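Pyridoxal kinase (Entamoeba histolytica, PDB 4S1H) probably phosphorylates pyridoxal with ATP to give pyridoxal 5'-phosphate, as expected of a magnesium-dependent vitamin B6 kinase of the ribokinase clan. Local coordinates at residues S9-S14 with F35-H40. Sequence-based numbering, arbitrary orientation.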
loop_
_atom_site.group_PDB
_atom_site.type_symbol
_atom_site.label_atom_id
_atom_site.label_comp_id
_atom_site.label_asym_id
_atom_site.label_seq_id
_atom_site.Cartn_x
_atom_site.Cartn_y
_atom_site.Cartn_z
ATOM N N SER A 9 2.388 -9.402 -5.418
ATOM C CA SER A 9 1.177 -9.297 -6.213
ATOM C C SER A 9 1.087 -7.923 -6.873
ATOM O O SER A 9 2.029 -7.118 -6.789
ATOM C CB SER A 9 -0.071 -9.585 -5.367
ATOM O OG SER A 9 -1.221 -9.716 -6.196
ATOM N N SER A 10 -0.009 -7.664 -7.547
ATOM C CA SER A 10 -0.158 -6.488 -8.392
ATOM C C SER A 10 -0.404 -5.227 -7.585
ATOM O O SER A 10 -0.720 -5.281 -6.405
ATOM C CB SER A 10 -1.349 -6.680 -9.332
ATOM O OG SER A 10 -2.491 -7.073 -8.577
ATOM N N TYR A 11 -0.240 -4.074 -8.234
ATOM C CA TYR A 11 -0.486 -2.780 -7.613
ATOM C C TYR A 11 -1.261 -1.880 -8.571
ATOM O O TYR A 11 -0.922 -1.817 -9.761
ATOM C CB TYR A 11 0.837 -2.121 -7.193
ATOM C CG TYR A 11 0.624 -0.776 -6.575
ATOM C CD1 TYR A 11 0.366 -0.660 -5.238
ATOM C CD2 TYR A 11 0.634 0.380 -7.354
ATOM C CE1 TYR A 11 0.109 0.557 -4.651
ATOM C CE2 TYR A 11 0.405 1.628 -6.782
ATOM C CZ TYR A 11 0.175 1.705 -5.426
ATOM O OH TYR A 11 -0.082 2.904 -4.807
ATOM N N VAL A 12 -2.273 -1.201 -8.028
ATOM C CA VAL A 12 -3.007 -0.120 -8.704
ATOM C C VAL A 12 -2.951 1.161 -7.879
ATOM O O VAL A 12 -3.078 1.105 -6.657
ATOM C CB VAL A 12 -4.495 -0.469 -8.974
ATOM C CG1 VAL A 12 -4.547 -1.527 -10.049
ATOM C CG2 VAL A 12 -5.214 -0.940 -7.696
ATOM N N CYS A 13 -2.734 2.287 -8.550
ATOM C CA CYS A 13 -2.658 3.610 -7.870
ATOM C C CYS A 13 -3.981 4.089 -7.302
ATOM O O CYS A 13 -4.046 4.720 -6.255
ATOM C CB CYS A 13 -2.115 4.684 -8.817
ATOM S SG CYS A 13 -0.489 4.304 -9.473
ATOM N N SER A 14 -5.065 3.742 -8.000
ATOM C CA SER A 14 -6.422 4.060 -7.620
ATOM C C SER A 14 -7.198 2.756 -7.568
ATOM O O SER A 14 -6.953 1.829 -8.369
ATOM C CB SER A 14 -7.037 4.962 -8.656
ATOM O OG SER A 14 -8.359 5.360 -8.327
ATOM N N PHE A 35 5.591 -5.816 0.890
ATOM C CA PHE A 35 4.728 -5.801 -0.289
ATOM C C PHE A 35 5.557 -5.561 -1.549
ATOM O O PHE A 35 5.887 -4.401 -1.896
ATOM C CB PHE A 35 3.610 -4.766 -0.168
ATOM C CG PHE A 35 2.750 -4.932 1.045
ATOM C CD1 PHE A 35 3.100 -4.344 2.271
ATOM C CD2 PHE A 35 1.584 -5.697 0.989
ATOM C CE1 PHE A 35 2.290 -4.507 3.395
ATOM C CE2 PHE A 35 0.776 -5.817 2.114
ATOM C CZ PHE A 35 1.142 -5.267 3.317
ATOM N N VAL A 36 5.970 -6.634 -2.197
ATOM C CA VAL A 36 6.700 -6.562 -3.426
ATOM C C VAL A 36 5.686 -6.514 -4.563
ATOM O O VAL A 36 4.821 -7.362 -4.688
ATOM C CB VAL A 36 7.681 -7.734 -3.612
ATOM C CG1 VAL A 36 8.372 -7.631 -4.960
ATOM C CG2 VAL A 36 8.679 -7.763 -2.470
ATOM N N LEU A 37 5.773 -5.523 -5.405
ATOM C CA LEU A 37 4.811 -5.325 -6.511
ATOM C C LEU A 37 5.204 -6.061 -7.792
ATOM O O LEU A 37 6.368 -6.185 -8.144
ATOM C CB LEU A 37 4.652 -3.824 -6.810
ATOM C CG LEU A 37 4.461 -2.935 -5.571
ATOM C CD1 LEU A 37 4.242 -1.501 -6.050
ATOM C CD2 LEU A 37 3.354 -3.409 -4.641
ATOM N N THR A 38 4.207 -6.581 -8.498
ATOM C CA THR A 38 4.440 -7.188 -9.805
ATOM C C THR A 38 3.943 -6.314 -10.979
ATOM O O THR A 38 4.217 -6.632 -12.146
ATOM C CB THR A 38 3.724 -8.542 -9.953
ATOM O OG1 THR A 38 2.323 -8.336 -9.806
ATOM C CG2 THR A 38 4.179 -9.503 -8.891
ATOM N N THR A 39 3.198 -5.250 -10.653
ATOM C CA THR A 39 2.752 -4.216 -11.610
ATOM C C THR A 39 2.741 -2.863 -10.929
ATOM O O THR A 39 2.716 -2.790 -9.705
ATOM C CB THR A 39 1.320 -4.440 -12.129
ATOM O OG1 THR A 39 0.348 -4.204 -11.098
ATOM C CG2 THR A 39 1.137 -5.876 -12.647
ATOM N N HIS A 40 2.737 -1.816 -11.740
ATOM C CA HIS A 40 2.425 -0.456 -11.289
ATOM C C HIS A 40 1.453 0.147 -12.302
ATOM O O HIS A 40 1.868 0.787 -13.270
ATOM C CB HIS A 40 3.721 0.355 -11.146
ATOM C CG HIS A 40 3.519 1.777 -10.698
ATOM N ND1 HIS A 40 4.388 2.788 -11.051
ATOM C CD2 HIS A 40 2.564 2.364 -9.937
ATOM C CE1 HIS A 40 3.986 3.931 -10.533
ATOM N NE2 HIS A 40 2.891 3.710 -9.849
#
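Tyr11 and His40 both set CG anti to the backbone N (chi1 179° in each), and their side chains run side by side, pointing the same way, with Tyr11 CD2 3.8 Å from His40 CD2. Neither ring covers the other; they meet rim to rim, planes at 49°. Beside Tyr11, Leu37 brings CD1 to 3.6 Å from Tyr11 CB; a branched apolar end suits a place against the CB and CG of the tyrosine. Cys13 SG, small and polarisable, lies 3.5 Å from His40 NE2, oblique to the imidazole. At Ser9, the end of strand 5-9, the backbone pairs in parallel with strand 33-41 at Leu37, two neighbours in the central sheet of this ribokinase-like fold: Ser9 N donates to Val36 O at 3.3 Å, and Thr38 N to Ser9 O at 2.8 Å, the latter from above the carbonyl plane. Beyond Ser9 comes loop, and at Tyr11 N the acceptor is a side chain, Thr39 OG1, at 2.9 Å and nearly straight (171°). Threonine suits because OG1 sits on CB, here between backbone N and carbonyl carbon, near the main chain. The loop carries Ser10, which binds pyridoxal 5'-phosphate when that ligand is present; its CB rests 3.5 Å from Thr39 OG1. On the dimer interface, Tyr11 OH bonds to Phe35 O of the second subunit and His40 NE2 to Leu37 N of that subunit, while Ser9 OG and Thr38 OG1 bond to the backbone of Tyr83 within the chain.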